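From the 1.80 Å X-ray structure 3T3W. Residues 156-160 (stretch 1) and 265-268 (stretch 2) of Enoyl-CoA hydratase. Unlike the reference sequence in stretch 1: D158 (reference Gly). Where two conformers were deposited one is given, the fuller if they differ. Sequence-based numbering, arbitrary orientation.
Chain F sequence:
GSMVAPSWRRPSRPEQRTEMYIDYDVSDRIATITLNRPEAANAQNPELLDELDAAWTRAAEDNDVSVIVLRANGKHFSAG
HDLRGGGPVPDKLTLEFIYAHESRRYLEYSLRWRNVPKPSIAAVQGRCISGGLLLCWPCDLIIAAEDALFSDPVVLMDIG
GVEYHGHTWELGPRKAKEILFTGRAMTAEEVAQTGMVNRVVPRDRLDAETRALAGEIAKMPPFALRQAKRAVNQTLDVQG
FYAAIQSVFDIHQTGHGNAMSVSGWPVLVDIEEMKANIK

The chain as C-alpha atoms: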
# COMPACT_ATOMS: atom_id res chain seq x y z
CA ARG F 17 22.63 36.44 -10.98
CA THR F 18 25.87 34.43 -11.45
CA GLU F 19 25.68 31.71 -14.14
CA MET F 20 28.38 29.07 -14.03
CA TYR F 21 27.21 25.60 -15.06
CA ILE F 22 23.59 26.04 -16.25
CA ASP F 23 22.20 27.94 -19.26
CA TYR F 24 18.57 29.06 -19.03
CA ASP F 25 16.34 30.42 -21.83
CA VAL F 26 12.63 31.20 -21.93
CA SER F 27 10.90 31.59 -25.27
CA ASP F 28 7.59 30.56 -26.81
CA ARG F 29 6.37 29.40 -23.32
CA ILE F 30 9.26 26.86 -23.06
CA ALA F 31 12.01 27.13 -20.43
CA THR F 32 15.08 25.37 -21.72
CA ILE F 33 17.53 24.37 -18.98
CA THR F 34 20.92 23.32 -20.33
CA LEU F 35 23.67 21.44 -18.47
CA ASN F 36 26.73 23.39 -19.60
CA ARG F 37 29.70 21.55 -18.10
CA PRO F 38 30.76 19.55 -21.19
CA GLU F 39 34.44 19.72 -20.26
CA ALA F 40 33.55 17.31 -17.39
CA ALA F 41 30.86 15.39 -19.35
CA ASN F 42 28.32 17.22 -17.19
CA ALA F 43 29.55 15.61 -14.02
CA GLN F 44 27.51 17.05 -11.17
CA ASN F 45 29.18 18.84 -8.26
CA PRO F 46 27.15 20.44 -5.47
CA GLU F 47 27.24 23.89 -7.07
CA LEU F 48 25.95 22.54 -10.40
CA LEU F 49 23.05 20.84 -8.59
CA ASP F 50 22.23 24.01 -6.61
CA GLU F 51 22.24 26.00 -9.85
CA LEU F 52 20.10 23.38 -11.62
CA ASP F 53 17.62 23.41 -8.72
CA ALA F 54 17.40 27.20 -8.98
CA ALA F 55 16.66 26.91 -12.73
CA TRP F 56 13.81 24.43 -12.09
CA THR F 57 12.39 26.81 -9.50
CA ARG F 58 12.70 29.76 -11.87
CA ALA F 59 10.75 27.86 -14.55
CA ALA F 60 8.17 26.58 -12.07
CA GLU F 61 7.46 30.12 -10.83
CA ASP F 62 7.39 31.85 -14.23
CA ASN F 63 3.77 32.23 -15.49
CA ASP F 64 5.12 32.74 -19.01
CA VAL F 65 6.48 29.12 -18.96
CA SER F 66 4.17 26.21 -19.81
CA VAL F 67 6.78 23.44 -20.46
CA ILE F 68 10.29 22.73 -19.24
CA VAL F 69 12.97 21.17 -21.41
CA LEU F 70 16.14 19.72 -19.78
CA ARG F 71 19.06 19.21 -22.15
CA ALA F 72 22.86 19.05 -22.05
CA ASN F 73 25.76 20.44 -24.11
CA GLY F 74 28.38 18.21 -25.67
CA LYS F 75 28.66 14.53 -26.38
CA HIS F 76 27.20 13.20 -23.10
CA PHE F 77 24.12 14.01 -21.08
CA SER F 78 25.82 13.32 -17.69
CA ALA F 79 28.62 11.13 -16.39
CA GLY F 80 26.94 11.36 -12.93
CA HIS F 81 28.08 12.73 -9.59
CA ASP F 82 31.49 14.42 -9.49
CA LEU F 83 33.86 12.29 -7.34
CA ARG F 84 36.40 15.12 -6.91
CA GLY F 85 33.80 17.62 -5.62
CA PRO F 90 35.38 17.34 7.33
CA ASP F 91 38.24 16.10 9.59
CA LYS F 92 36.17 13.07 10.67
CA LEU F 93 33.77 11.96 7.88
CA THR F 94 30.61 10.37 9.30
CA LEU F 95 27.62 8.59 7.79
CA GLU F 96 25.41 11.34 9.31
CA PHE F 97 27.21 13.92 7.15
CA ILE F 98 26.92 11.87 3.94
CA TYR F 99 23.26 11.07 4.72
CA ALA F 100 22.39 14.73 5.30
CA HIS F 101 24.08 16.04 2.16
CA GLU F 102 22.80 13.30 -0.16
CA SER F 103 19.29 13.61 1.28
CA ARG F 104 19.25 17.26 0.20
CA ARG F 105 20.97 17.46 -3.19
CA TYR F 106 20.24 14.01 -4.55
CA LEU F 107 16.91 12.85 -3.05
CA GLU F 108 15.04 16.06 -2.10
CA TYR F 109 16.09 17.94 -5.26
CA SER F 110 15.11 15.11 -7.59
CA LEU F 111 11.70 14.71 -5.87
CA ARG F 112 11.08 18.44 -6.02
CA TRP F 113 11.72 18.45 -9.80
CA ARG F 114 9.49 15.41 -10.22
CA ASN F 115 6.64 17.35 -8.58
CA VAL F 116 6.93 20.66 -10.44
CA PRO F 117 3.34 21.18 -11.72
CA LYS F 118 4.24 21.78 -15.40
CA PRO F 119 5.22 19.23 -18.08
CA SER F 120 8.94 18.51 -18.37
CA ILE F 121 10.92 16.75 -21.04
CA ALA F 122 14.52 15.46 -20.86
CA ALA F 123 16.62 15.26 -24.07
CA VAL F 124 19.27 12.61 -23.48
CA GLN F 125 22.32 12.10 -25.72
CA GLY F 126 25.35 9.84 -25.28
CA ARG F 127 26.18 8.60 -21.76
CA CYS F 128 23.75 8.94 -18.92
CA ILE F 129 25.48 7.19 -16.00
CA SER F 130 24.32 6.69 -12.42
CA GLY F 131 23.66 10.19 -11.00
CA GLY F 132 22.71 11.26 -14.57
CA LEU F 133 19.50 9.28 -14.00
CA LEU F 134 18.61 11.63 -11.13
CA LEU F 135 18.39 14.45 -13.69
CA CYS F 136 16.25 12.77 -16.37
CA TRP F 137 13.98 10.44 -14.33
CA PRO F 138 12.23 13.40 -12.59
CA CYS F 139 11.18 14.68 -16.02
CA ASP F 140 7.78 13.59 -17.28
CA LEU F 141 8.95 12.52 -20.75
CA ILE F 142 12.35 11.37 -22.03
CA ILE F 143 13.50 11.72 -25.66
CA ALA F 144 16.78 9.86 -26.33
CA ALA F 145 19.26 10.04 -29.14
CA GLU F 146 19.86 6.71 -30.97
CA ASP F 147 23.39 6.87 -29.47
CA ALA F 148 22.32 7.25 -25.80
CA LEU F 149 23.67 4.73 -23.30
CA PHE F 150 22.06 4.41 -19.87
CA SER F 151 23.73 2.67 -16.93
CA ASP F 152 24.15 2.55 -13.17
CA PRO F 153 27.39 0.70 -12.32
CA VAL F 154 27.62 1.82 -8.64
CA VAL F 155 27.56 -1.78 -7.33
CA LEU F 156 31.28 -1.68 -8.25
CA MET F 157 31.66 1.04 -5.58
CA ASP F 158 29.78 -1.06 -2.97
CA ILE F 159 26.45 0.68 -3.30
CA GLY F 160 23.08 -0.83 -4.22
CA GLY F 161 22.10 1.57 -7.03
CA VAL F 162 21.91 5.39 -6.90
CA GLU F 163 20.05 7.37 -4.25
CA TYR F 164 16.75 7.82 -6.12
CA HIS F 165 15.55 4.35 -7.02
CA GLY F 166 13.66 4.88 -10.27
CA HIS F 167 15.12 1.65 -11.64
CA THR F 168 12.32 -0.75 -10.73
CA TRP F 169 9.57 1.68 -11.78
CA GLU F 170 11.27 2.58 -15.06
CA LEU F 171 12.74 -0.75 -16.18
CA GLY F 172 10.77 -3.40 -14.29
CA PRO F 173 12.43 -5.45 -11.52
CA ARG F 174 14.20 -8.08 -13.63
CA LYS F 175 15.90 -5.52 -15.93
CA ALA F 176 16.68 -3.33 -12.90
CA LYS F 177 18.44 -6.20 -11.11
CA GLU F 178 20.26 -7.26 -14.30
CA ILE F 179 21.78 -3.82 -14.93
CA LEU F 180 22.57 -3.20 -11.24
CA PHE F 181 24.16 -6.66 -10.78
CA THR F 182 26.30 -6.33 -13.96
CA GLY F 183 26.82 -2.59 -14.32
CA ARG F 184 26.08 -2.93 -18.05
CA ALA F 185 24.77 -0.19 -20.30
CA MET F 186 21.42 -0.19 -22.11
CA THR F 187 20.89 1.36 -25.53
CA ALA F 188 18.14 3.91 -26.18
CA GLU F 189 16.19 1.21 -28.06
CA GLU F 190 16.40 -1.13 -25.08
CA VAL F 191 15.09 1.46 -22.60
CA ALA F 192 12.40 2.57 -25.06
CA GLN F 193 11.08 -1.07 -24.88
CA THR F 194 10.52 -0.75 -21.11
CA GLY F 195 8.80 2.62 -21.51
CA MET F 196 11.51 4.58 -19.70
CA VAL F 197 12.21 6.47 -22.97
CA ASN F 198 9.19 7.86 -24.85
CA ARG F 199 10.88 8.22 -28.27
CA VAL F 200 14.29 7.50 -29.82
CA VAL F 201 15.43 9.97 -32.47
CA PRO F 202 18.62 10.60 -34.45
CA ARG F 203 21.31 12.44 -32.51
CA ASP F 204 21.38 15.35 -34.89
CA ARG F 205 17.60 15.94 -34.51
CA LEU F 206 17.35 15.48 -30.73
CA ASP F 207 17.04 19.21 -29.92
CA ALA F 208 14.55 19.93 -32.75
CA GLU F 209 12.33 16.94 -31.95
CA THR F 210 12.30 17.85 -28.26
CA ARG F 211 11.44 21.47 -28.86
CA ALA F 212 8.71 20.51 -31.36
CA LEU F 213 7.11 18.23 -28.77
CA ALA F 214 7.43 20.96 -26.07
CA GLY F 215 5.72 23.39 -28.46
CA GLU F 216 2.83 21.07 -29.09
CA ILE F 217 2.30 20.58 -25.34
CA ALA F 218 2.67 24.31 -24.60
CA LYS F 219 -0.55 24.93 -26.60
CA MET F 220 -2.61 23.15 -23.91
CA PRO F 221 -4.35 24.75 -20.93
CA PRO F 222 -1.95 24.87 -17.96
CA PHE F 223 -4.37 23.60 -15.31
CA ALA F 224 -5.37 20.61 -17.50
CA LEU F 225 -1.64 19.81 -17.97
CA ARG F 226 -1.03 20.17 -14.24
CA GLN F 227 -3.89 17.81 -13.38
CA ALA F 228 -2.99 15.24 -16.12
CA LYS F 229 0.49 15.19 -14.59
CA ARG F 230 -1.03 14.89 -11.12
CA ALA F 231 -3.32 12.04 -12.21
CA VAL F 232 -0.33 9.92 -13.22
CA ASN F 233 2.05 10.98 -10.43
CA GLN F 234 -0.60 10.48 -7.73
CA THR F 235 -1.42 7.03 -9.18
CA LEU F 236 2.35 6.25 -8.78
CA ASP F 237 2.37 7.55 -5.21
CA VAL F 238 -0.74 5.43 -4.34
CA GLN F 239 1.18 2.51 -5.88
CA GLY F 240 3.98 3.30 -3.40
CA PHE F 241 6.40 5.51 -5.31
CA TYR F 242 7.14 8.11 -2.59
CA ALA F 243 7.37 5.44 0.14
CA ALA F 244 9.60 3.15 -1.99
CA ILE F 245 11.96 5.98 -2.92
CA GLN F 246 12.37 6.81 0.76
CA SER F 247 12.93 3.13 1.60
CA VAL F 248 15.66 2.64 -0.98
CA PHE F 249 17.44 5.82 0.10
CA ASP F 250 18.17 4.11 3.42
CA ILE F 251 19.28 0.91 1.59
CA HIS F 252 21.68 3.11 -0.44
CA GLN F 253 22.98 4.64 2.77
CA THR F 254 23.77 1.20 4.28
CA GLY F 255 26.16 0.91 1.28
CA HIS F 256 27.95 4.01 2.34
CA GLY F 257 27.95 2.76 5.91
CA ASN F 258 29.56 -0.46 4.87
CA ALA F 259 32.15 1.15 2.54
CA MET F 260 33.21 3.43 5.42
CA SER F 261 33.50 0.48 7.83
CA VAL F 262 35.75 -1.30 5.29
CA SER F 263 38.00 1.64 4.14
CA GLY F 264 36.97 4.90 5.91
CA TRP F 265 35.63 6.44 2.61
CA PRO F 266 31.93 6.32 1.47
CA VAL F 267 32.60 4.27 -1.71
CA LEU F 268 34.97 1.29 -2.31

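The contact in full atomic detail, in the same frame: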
# COMPACT_ATOMS: atom_id res chain seq x y z
N LEU F 156 29.81 -1.65 -8.28
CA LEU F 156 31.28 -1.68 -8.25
C LEU F 156 31.90 -0.87 -7.10
O LEU F 156 33.00 -1.21 -6.61
CB LEU F 156 31.85 -1.13 -9.57
CG LEU F 156 31.90 -2.10 -10.73
CD1 LEU F 156 32.09 -1.29 -12.01
CD2 LEU F 156 33.04 -3.09 -10.54
N MET F 157 31.22 0.19 -6.68
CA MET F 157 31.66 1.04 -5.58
C MET F 157 31.02 0.67 -4.23
O MET F 157 31.09 1.44 -3.30
CB MET F 157 31.32 2.50 -5.87
CG MET F 157 32.05 3.08 -7.04
SD MET F 157 31.50 4.79 -7.29
CE MET F 157 32.61 5.24 -8.64
N ASP F 158 30.40 -0.51 -4.17
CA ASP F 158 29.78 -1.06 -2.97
C ASP F 158 28.43 -0.49 -2.59
O ASP F 158 28.00 -0.61 -1.45
CB ASP F 158 30.72 -1.10 -1.76
CG ASP F 158 31.16 -2.54 -1.45
OD1 ASP F 158 30.38 -3.37 -0.87
OD2 ASP F 158 32.27 -2.83 -1.88
N ILE F 159 27.72 0.06 -3.57
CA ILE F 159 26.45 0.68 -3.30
C ILE F 159 25.34 0.05 -4.13
O ILE F 159 25.56 -0.26 -5.30
CB ILE F 159 26.51 2.18 -3.71
CG1 ILE F 159 27.72 2.87 -3.09
CG2 ILE F 159 25.23 2.89 -3.32
CD1 ILE F 159 27.71 2.87 -1.59
N GLY F 160 24.16 -0.15 -3.54
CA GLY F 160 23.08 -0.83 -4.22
C GLY F 160 22.22 0.05 -5.14
O GLY F 160 21.01 0.22 -4.86
N TRP F 265 36.26 5.58 3.64
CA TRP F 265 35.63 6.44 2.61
C TRP F 265 34.28 5.88 2.19
O TRP F 265 34.07 4.67 2.30
CB TRP F 265 36.54 6.55 1.38
N PRO F 266 33.35 6.73 1.69
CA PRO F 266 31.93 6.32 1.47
C PRO F 266 31.69 5.41 0.28
O PRO F 266 30.58 4.94 0.12
CB PRO F 266 31.20 7.65 1.21
CG PRO F 266 32.19 8.74 1.44
CD PRO F 266 33.57 8.14 1.32
N VAL F 267 32.71 5.17 -0.54
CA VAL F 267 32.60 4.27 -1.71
C VAL F 267 33.93 3.48 -1.79
O VAL F 267 35.00 4.01 -1.42
CB VAL F 267 32.35 5.08 -3.01
CG1 VAL F 267 30.93 5.67 -3.01
CG2 VAL F 267 33.40 6.17 -3.17
N LEU F 268 33.83 2.22 -2.22
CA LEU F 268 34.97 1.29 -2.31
C LEU F 268 35.90 1.65 -3.48
O LEU F 268 35.46 2.21 -4.50
CB LEU F 268 34.45 -0.15 -2.47

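Two loop segments more than a hundred residues apart in sequence meet here over a small patch, 236 Å² summed over both sides, and one backbone hydrogen bond sets their register. Stretch 2 begins outside the contact: W265, modelled only as far as CB, does not reach stretch 1.

P266 takes part through its backbone. Its ring stays clear of the other segment, while its carbonyl oxygen O lies 3.9 Å from I159 CD1, a plain van der Waals approach. I159 is buried, and although its CA-to-CB bond points sideways, its m,m rotamer brings the tip of the side chain nearer to stretch 2. A long, branched aliphatic chain suits this place, because it can reach across from a backbone that lies farther back.

V267 supplies the apolar side-chain contacts. Its CB sits 4.0 Å from M157 CB, and its CG1 lies 4.3 Å from I159 CG1, so a compact beta-branched residue touches two neighbours at once. M157 meets it near the root of its side chain; the extended remainder, with chi2 and chi3 both t, leads away. The extended backbone of V267 also places its CA 3.6 Å from M157 O, a CA-H...O contact that supplements the stronger bond to the same oxygen.

That bond comes from L268, whose N donates to M157 O at 3.0 Å with a nearly straight N-H...O angle of 170°. Here the chains come closest, M157 CA and L268 CA being 4.7 Å apart. L268 CB points toward stretch 1 and lies 3.5 Å from D158 OD2, a packing contact without a hydrogen bond; the rest of the leucine side chain is not modelled. D158, where the reference has Gly, adopts positive phi (77°), a conformation glycine accommodates easily. The rule to read is economical: fix register through the backbone, then pack short aliphatic surfaces beside it.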